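Local coordinates for vivid PAS protein VVD (Neurospora crassa, PDB 3D72) that senses blue light in this filamentous fungus through a flavin-binding LOV domain of the PAS family and, once lit, forms a rapidly exchanging dimer, at residues Y91-M100 / Q111-K119. The protein carries 1 engineered substitution. Residues are numbered along the deposited sequence; the frame is centred on the assembly and turned at random.
With FAD (flavin-adenine dinucleotide), chain C.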
ATOM      1  N   TYR A  91      21.961 -18.631 -21.846  1.00 24.02           N
ATOM      2  CA  TYR A  91      21.829 -17.213 -22.222  1.00 25.06           C
ATOM      3  C   TYR A  91      21.892 -16.308 -21.003  1.00 25.18           C
ATOM      4  O   TYR A  91      21.826 -15.077 -21.121  1.00 26.64           O
ATOM      5  CB  TYR A  91      20.506 -16.995 -22.941  1.00 25.15           C
ATOM      6  CG  TYR A  91      20.378 -17.842 -24.162  1.00 25.93           C
ATOM      7  CD1 TYR A  91      21.331 -17.761 -25.176  1.00 26.76           C
ATOM      8  CD2 TYR A  91      19.322 -18.734 -24.312  1.00 26.00           C
ATOM      9  CE1 TYR A  91      21.238 -18.550 -26.316  1.00 27.62           C
ATOM     10  CE2 TYR A  91      19.217 -19.528 -25.450  1.00 27.45           C
ATOM     11  CZ  TYR A  91      20.177 -19.432 -26.448  1.00 27.61           C
ATOM     12  OH  TYR A  91      20.078 -20.208 -27.576  1.00 29.70           O
ATOM     13  N   VAL A  92      21.998 -16.910 -19.852  1.00 24.75           N
ATOM     14  CA  VAL A  92      22.033 -16.134 -18.635  1.00 24.59           C
ATOM     15  C   VAL A  92      23.275 -16.312 -17.811  1.00 25.06           C
ATOM     16  O   VAL A  92      23.799 -17.414 -17.653  1.00 24.49           O
ATOM     17  CB  VAL A  92      20.814 -16.445 -17.780  1.00 24.15           C
ATOM     18  CG1 VAL A  92      20.855 -15.633 -16.510  1.00 23.73           C
ATOM     19  CG2 VAL A  92      19.554 -16.140 -18.571  1.00 24.10           C
ATOM     20  N   ASP A  93      23.747 -15.179 -17.290  1.00 25.29           N
ATOM     21  CA  ASP A  93      24.918 -15.147 -16.460  1.00 26.00           C
ATOM     22  C   ASP A  93      24.692 -16.055 -15.258  1.00 25.74           C
ATOM     23  O   ASP A  93      23.760 -15.850 -14.478  1.00 25.23           O
ATOM     24  CB  ASP A  93      25.148 -13.712 -15.997  1.00 27.33           C
ATOM     25  CG  ASP A  93      26.425 -13.559 -15.222  1.00 28.76           C
ATOM     26  OD1 ASP A  93      26.546 -14.190 -14.157  1.00 30.53           O
ATOM     27  OD2 ASP A  93      27.313 -12.811 -15.686  1.00 30.18           O
ATOM     28  N   SER A  94      25.545 -17.065 -15.109  1.00 25.06           N
ATOM     29  CA  SER A  94      25.418 -17.995 -13.999  1.00 25.15           C
ATOM     30  C   SER A  94      25.545 -17.329 -12.636  1.00 24.03           C
ATOM     31  O   SER A  94      24.837 -17.692 -11.699  1.00 23.85           O
ATOM     32  CB  SER A  94      26.449 -19.118 -14.124  1.00 25.96           C
ATOM     33  OG  SER A  94      26.073 -20.038 -15.133  1.00 28.21           O
ATOM     34  N   ASN A  95      26.444 -16.360 -12.517  1.00 23.11           N
ATOM     35  CA  ASN A  95      26.620 -15.673 -11.244  1.00 22.71           C
ATOM     36  C   ASN A  95      25.344 -14.929 -10.874  1.00 20.77           C
ATOM     37  O   ASN A  95      24.985 -14.831  -9.704  1.00 20.75           O
ATOM     38  CB  ASN A  95      27.777 -14.679 -11.313  1.00 25.60           C
ATOM     39  CG  ASN A  95      28.005 -13.967  -9.992  1.00 28.32           C
ATOM     40  OD1 ASN A  95      28.356 -14.592  -8.991  1.00 31.08           O
ATOM     41  ND2 ASN A  95      27.797 -12.654  -9.983  1.00 29.98           N
ATOM     42  N   THR A  96      24.665 -14.400 -11.882  1.00 18.62           N
ATOM     43  CA  THR A  96      23.428 -13.668 -11.650  1.00 17.46           C
ATOM     44  C   THR A  96      22.365 -14.607 -11.096  1.00 17.26           C
ATOM     45  O   THR A  96      21.649 -14.261 -10.151  1.00 15.73           O
ATOM     46  CB  THR A  96      22.921 -13.031 -12.961  1.00 17.61           C
ATOM     47  OG1 THR A  96      23.850 -12.030 -13.392  1.00 16.38           O
ATOM     48  CG2 THR A  96      21.544 -12.394 -12.776  1.00 16.73           C
ATOM     49  N   ILE A  97      22.280 -15.800 -11.665  1.00 16.16           N
ATOM     50  CA  ILE A  97      21.296 -16.769 -11.195  1.00 17.23           C
ATOM     51  C   ILE A  97      21.623 -17.229  -9.787  1.00 17.05           C
ATOM     52  O   ILE A  97      20.722 -17.365  -8.956  1.00 16.84           O
ATOM     53  CB  ILE A  97      21.216 -17.980 -12.144  1.00 17.57           C
ATOM     54  CG1 ILE A  97      20.830 -17.491 -13.538  1.00 19.64           C
ATOM     55  CG2 ILE A  97      20.153 -18.957 -11.651  1.00 17.81           C
ATOM     56  CD1 ILE A  97      20.789 -18.557 -14.603  1.00 21.32           C
ATOM     57  N   ASN A  98      22.886 -17.430  -9.510  1.00 16.78           N
ATOM     58  CA  ASN A  98      23.265 -17.867  -8.176  1.00 18.13           C
ATOM     59  C   ASN A  98      22.965 -16.768  -7.158  1.00 17.06           C
ATOM     60  O   ASN A  98      22.549 -17.049  -6.036  1.00 16.10           O
ATOM     61  CB  ASN A  98      24.740 -18.246  -8.128  1.00 21.89           C
ATOM     62  CG  ASN A  98      25.131 -18.824  -6.800  1.00 24.71           C
ATOM     63  OD1 ASN A  98      24.531 -19.793  -6.326  1.00 27.40           O
ATOM     64  ND2 ASN A  98      26.137 -18.230  -6.177  1.00 27.54           N
ATOM     65  N   THR A  99      23.162 -15.515  -7.562  1.00 15.31           N
ATOM     66  CA  THR A  99      22.885 -14.383  -6.685  1.00 15.81           C
ATOM     67  C   THR A  99      21.407 -14.368  -6.290  1.00 14.81           C
ATOM     68  O   THR A  99      21.066 -14.166  -5.129  1.00 14.66           O
ATOM     69  CB  THR A  99      23.248 -13.047  -7.360  1.00 16.76           C
ATOM     70  OG1 THR A  99      24.671 -12.942  -7.458  1.00 16.70           O
ATOM     71  CG2 THR A  99      22.708 -11.871  -6.555  1.00 16.58           C
ATOM     72  N   MET A 100      20.520 -14.584  -7.275  1.00 13.62           N
ATOM     73  CA  MET A 100      19.084 -14.603  -7.006  1.00 13.07           C
ATOM     74  C   MET A 100      18.732 -15.771  -6.100  1.00 13.26           C
ATOM     75  O   MET A 100      18.010 -15.619  -5.116  1.00 13.12           O
ATOM     76  CB  MET A 100      18.285 -14.755  -8.311  1.00 12.85           C
ATOM     77  CG  MET A 100      18.321 -13.548  -9.237  1.00 13.32           C
ATOM     78  SD  MET A 100      17.174 -13.707 -10.632  1.00 14.48           S
ATOM     79  CE  MET A 100      18.044 -14.820 -11.676  1.00 14.17           C
ATOM     80  N   GLN A 111      18.440  -7.244  -5.992  1.00 13.41           N
ATOM     81  CA  GLN A 111      18.108  -6.503  -7.189  1.00 13.66           C
ATOM     82  C   GLN A 111      19.158  -6.884  -8.220  1.00 13.60           C
ATOM     83  O   GLN A 111      20.355  -6.808  -7.948  1.00 14.40           O
ATOM     84  CB  GLN A 111      18.160  -5.008  -6.872  1.00 14.58           C
ATOM     85  CG  GLN A 111      17.434  -4.111  -7.833  1.00 17.74           C
ATOM     86  CD  GLN A 111      17.196  -2.729  -7.236  1.00 18.53           C
ATOM     87  OE1 GLN A 111      16.059  -2.346  -6.939  1.00 18.01           O
ATOM     88  NE2 GLN A 111      18.275  -1.983  -7.039  1.00 20.33           N
ATOM     89  N   VAL A 112      18.711  -7.318  -9.392  1.00 12.96           N
ATOM     90  CA  VAL A 112      19.636  -7.725 -10.444  1.00 13.58           C
ATOM     91  C   VAL A 112      19.104  -7.418 -11.830  1.00 13.28           C
ATOM     92  O   VAL A 112      17.941  -7.073 -12.000  1.00 11.92           O
ATOM     93  CB  VAL A 112      19.919  -9.254 -10.394  1.00 14.50           C
ATOM     94  CG1 VAL A 112      20.411  -9.657  -9.015  1.00 17.00           C
ATOM     95  CG2 VAL A 112      18.661 -10.032 -10.770  1.00 15.41           C
ATOM     96  N   GLU A 113      19.991  -7.493 -12.819  1.00 13.81           N
ATOM     97  CA  GLU A 113      19.597  -7.326 -14.204  1.00 14.60           C
ATOM     98  C   GLU A 113      19.790  -8.729 -14.764  1.00 14.20           C
ATOM     99  O   GLU A 113      20.863  -9.315 -14.623  1.00 15.13           O
ATOM    100  CB  GLU A 113      20.498  -6.343 -14.950  1.00 16.67           C
ATOM    101  CG  GLU A 113      20.228  -4.889 -14.638  1.00 19.64           C
ATOM    102  CD  GLU A 113      20.647  -3.994 -15.779  1.00 22.54           C
ATOM    103  OE1 GLU A 113      21.714  -4.266 -16.363  1.00 23.28           O
ATOM    104  OE2 GLU A 113      19.918  -3.028 -16.091  1.00 25.46           O
ATOM    105  N   VAL A 114      18.749  -9.277 -15.372  1.00 13.94           N
ATOM    106  CA  VAL A 114      18.843 -10.621 -15.916  1.00 13.85           C
ATOM    107  C   VAL A 114      18.255 -10.686 -17.313  1.00 13.09           C
ATOM    108  O   VAL A 114      17.234 -10.068 -17.602  1.00 13.26           O
ATOM    109  CB  VAL A 114      18.110 -11.648 -14.998  1.00 14.38           C
ATOM    110  CG1 VAL A 114      16.636 -11.313 -14.894  1.00 14.40           C
ATOM    111  CG2 VAL A 114      18.293 -13.062 -15.545  1.00 15.37           C
ATOM    112  N   VAL A 115      18.922 -11.422 -18.192  1.00 12.47           N
ATOM    113  CA  VAL A 115      18.425 -11.567 -19.545  1.00 13.48           C
ATOM    114  C   VAL A 115      17.204 -12.475 -19.506  1.00 13.13           C
ATOM    115  O   VAL A 115      17.258 -13.567 -18.947  1.00 13.09           O
ATOM    116  CB  VAL A 115      19.492 -12.178 -20.476  1.00 13.52           C
ATOM    117  CG1 VAL A 115      18.880 -12.489 -21.833  1.00 14.71           C
ATOM    118  CG2 VAL A 115      20.648 -11.202 -20.639  1.00 14.65           C
ATOM    119  N   ASN A 116      16.104 -11.997 -20.083  1.00 12.69           N
ATOM    120  CA  ASN A 116      14.850 -12.742 -20.144  1.00 12.45           C
ATOM    121  C   ASN A 116      14.304 -12.713 -21.566  1.00 12.71           C
ATOM    122  O   ASN A 116      14.783 -11.966 -22.428  1.00 12.68           O
ATOM    123  CB  ASN A 116      13.798 -12.139 -19.195  1.00 11.40           C
ATOM    124  CG  ASN A 116      13.936 -12.623 -17.743  1.00 12.60           C
ATOM    125  OD1 ASN A 116      13.115 -12.273 -16.893  1.00 11.96           O
ATOM    126  ND2 ASN A 116      14.959 -13.423 -17.461  1.00 11.57           N
ATOM    127  N   PHE A 117      13.292 -13.530 -21.817  1.00 12.66           N
ATOM    128  CA  PHE A 117      12.693 -13.602 -23.142  1.00 13.46           C
ATOM    129  C   PHE A 117      11.172 -13.594 -23.059  1.00 14.51           C
ATOM    130  O   PHE A 117      10.590 -14.280 -22.221  1.00 13.30           O
ATOM    131  CB  PHE A 117      13.159 -14.878 -23.853  1.00 13.36           C
ATOM    132  CG  PHE A 117      14.642 -14.969 -24.021  1.00 12.41           C
ATOM    133  CD1 PHE A 117      15.260 -14.464 -25.161  1.00 13.19           C
ATOM    134  CD2 PHE A 117      15.426 -15.530 -23.024  1.00 11.53           C
ATOM    135  CE1 PHE A 117      16.644 -14.503 -25.297  1.00 12.62           C
ATOM    136  CE2 PHE A 117      16.812 -15.578 -23.139  1.00 11.49           C
ATOM    137  CZ  PHE A 117      17.426 -15.061 -24.292  1.00 12.48           C
ATOM    138  N   LYS A 118      10.553 -12.813 -23.927  1.00 14.80           N
ATOM    139  CA  LYS A 118       9.108 -12.728 -23.968  1.00 16.23           C
ATOM    140  C   LYS A 118       8.621 -13.996 -24.665  1.00 16.54           C
ATOM    141  O   LYS A 118       9.412 -14.751 -25.232  1.00 16.79           O
ATOM    142  CB  LYS A 118       8.684 -11.471 -24.725  1.00 16.50           C
ATOM    143  CG  LYS A 118       9.283 -10.186 -24.157  1.00 17.20           C
ATOM    144  CD  LYS A 118       8.651  -8.965 -24.787  1.00 19.28           C
ATOM    145  CE  LYS A 118       9.186  -7.681 -24.174  1.00 20.13           C
ATOM    146  NZ  LYS A 118       8.447  -6.492 -24.685  1.00 20.33           N
ATOM    147  N   LYS A 119       7.291 -14.247 -24.616  1.00 17.83           N
ATOM    148  CA  LYS A 119       6.708 -15.435 -25.223  1.00 19.43           C
ATOM    149  C   LYS A 119       7.082 -15.612 -26.693  1.00 20.04           C
ATOM    150  O   LYS A 119       7.303 -16.736 -27.154  1.00 20.30           O
ATOM    151  CB  LYS A 119       5.176 -15.382 -25.089  1.00 19.66           C
ATOM    152  CG  LYS A 119       4.429 -16.590 -25.679  1.00 21.76           C
ATOM    153  CD  LYS A 119       2.917 -16.432 -25.523  1.00 23.79           C
ATOM    154  CE  LYS A 119       2.155 -17.538 -26.243  1.00 24.49           C
ATOM    155  NZ  LYS A 119       2.554 -18.884 -25.756  1.00 26.32           N
TER
HETATM  156  PA  FAD C 201      19.400 -22.872 -10.077  1.00 23.41           P
HETATM  157  O1A FAD C 201      18.475 -23.541 -11.031  1.00 23.22           O
HETATM  158  O2A FAD C 201      19.936 -23.681  -8.957  1.00 24.57           O
HETATM  159  O5B FAD C 201      20.590 -22.238 -10.915  1.00 25.58           O
HETATM  160  C5B FAD C 201      21.696 -21.529 -10.321  1.00 30.77           C
HETATM  161  C4B FAD C 201      22.744 -21.320 -11.410  1.00 34.35           C
HETATM  162  O4B FAD C 201      23.869 -20.674 -10.789  1.00 35.98           O
HETATM  163  C3B FAD C 201      23.262 -22.609 -12.084  1.00 35.60           C
HETATM  164  O3B FAD C 201      23.171 -22.611 -13.485  1.00 36.52           O
HETATM  165  C2B FAD C 201      24.692 -22.777 -11.585  1.00 36.61           C
HETATM  166  O2B FAD C 201      25.643 -23.271 -12.492  1.00 36.34           O
HETATM  167  C1B FAD C 201      25.078 -21.418 -10.995  1.00 37.48           C
HETATM  168  N9A FAD C 201      25.730 -21.491  -9.701  1.00 39.82           N
HETATM  169  C8A FAD C 201      25.237 -22.019  -8.540  1.00 40.70           C
HETATM  170  N7A FAD C 201      26.064 -21.957  -7.523  1.00 41.33           N
HETATM  171  C5A FAD C 201      27.195 -21.368  -8.060  1.00 41.49           C
HETATM  172  C6A FAD C 201      28.461 -21.012  -7.472  1.00 42.38           C
HETATM  173  N6A FAD C 201      28.735 -21.260  -6.188  1.00 42.83           N
HETATM  174  N1A FAD C 201      29.398 -20.424  -8.270  1.00 42.92           N
HETATM  175  C2A FAD C 201      29.088 -20.189  -9.574  1.00 42.81           C
HETATM  176  N3A FAD C 201      27.938 -20.468 -10.230  1.00 42.45           N
HETATM  177  C4A FAD C 201      27.012 -21.084  -9.373  1.00 41.33           C
HETATM  178  N1  FAD C 201      13.842 -14.880 -12.704  1.00  8.83           N
HETATM  179  C2  FAD C 201      13.811 -14.327 -13.944  1.00  8.51           C
HETATM  180  O2  FAD C 201      14.607 -14.657 -14.841  1.00 10.03           O
HETATM  181  N3  FAD C 201      12.862 -13.333 -14.231  1.00 10.52           N
HETATM  182  C4  FAD C 201      11.900 -12.861 -13.337  1.00  7.73           C
HETATM  183  O4  FAD C 201      11.105 -11.961 -13.692  1.00  9.07           O
HETATM  184  C4X FAD C 201      11.948 -13.431 -12.048  1.00  8.10           C
HETATM  185  N5  FAD C 201      11.003 -13.019 -11.090  1.00  7.42           N
HETATM  186  C5X FAD C 201      11.063 -13.600  -9.835  1.00  8.45           C
HETATM  187  C6  FAD C 201      10.112 -13.195  -8.848  1.00  6.95           C
HETATM  188  C7  FAD C 201      10.091 -13.755  -7.593  1.00  8.46           C
HETATM  189  C7M FAD C 201       9.043 -13.231  -6.601  1.00  8.59           C
HETATM  190  C8  FAD C 201      10.991 -14.797  -7.257  1.00  8.01           C
HETATM  191  C8M FAD C 201      11.002 -15.473  -5.901  1.00  8.58           C
HETATM  192  C9  FAD C 201      11.963 -15.217  -8.235  1.00  7.76           C
HETATM  193  C9A FAD C 201      12.013 -14.647  -9.519  1.00  7.81           C
HETATM  194  N10 FAD C 201      12.982 -15.036 -10.531  1.00  7.68           N
HETATM  195  C10 FAD C 201      12.908 -14.466 -11.782  1.00  8.09           C
HETATM  196  C1' FAD C 201      14.047 -16.045 -10.273  1.00  8.15           C
HETATM  197  C2' FAD C 201      13.783 -17.521 -10.443  1.00  9.72           C
HETATM  198  O2' FAD C 201      12.449 -17.801 -10.002  1.00  9.41           O
HETATM  199  C3' FAD C 201      14.875 -18.278  -9.652  1.00  9.13           C
HETATM  200  O3' FAD C 201      14.776 -17.914  -8.276  1.00 10.38           O
HETATM  201  C4' FAD C 201      16.322 -17.949 -10.152  1.00 10.48           C
HETATM  202  O4' FAD C 201      16.476 -18.422 -11.477  1.00 10.12           O
HETATM  203  C5' FAD C 201      17.417 -18.554  -9.258  1.00 12.63           C
HETATM  204  O5' FAD C 201      17.002 -19.802  -8.682  1.00 14.91           O
HETATM  205  P   FAD C 201      17.090 -21.183  -9.461  1.00 16.53           P
HETATM  206  O1P FAD C 201      16.242 -22.116  -8.717  1.00 16.28           O
HETATM  207  O2P FAD C 201      16.755 -20.996 -10.894  1.00 14.47           O
HETATM  208  O3P FAD C 201      18.611 -21.685  -9.368  1.00 20.21           O
HETATM  209  O   HOH W   1      21.917 -12.339 -17.644  1.00 20.62           O
HETATM  210  O   HOH W   2      23.105 -10.785 -15.719  1.00 38.88           O
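Helix 94-100 runs across the edge strand 111-117 at 125°, their axes 9.0 Å apart at closest approach, and Val92, just before the helix, comes nearest in backbone to Val115. No direct hydrogen bond joins the two segments; valines and a threonine methyl, short enough to sit close to strand and helix, make up much of the join. Val92 splits its methyls, CG1 meeting Val114 CG2 at 3.8 Å while CG2 rests on the carbonyl oxygen of Val115. With its methyl anti to the backbone N, Thr96 lays CG2 3.7 Å from Glu113 O, and its OG1 shares a hydrogen bond with a water, which donates to Glu113 O. Met100, flexible and unbranched, passes CG over Val112 CG2 (3.9 Å) and bends at its thioether, carrying CE to the ribityl chain of the flavin. Asp93 N-caps the helix, its short carboxylate turning back so that OD1 takes the first-turn N-H of Thr96 from above its plane. This is the PAS fold of a LOV photoreceptor: the adenosine part of FAD lies along helix 94-106, and its isoalloxazine reaches the antiparallel sheet. From strand 111-117, Asn116 reads the isoalloxazine edge with both ends of its amide: OD1 accepts from FAD N3 (2.9 Å, 173°) and ND2 donates to FAD O2 (2.9 Å), while Asn126 also bonds OD1. A leucine here would probably leave N3 and O2 of the flavin without these mates and set the side chain of Asn126 freer to turn. Farther along, buried, apolar Phe117 brings CZ, at its ring edge, 3.9 Å from CB of Tyr91, whose hydroxyl suits the exposed rim; the ring planes stand at 66°.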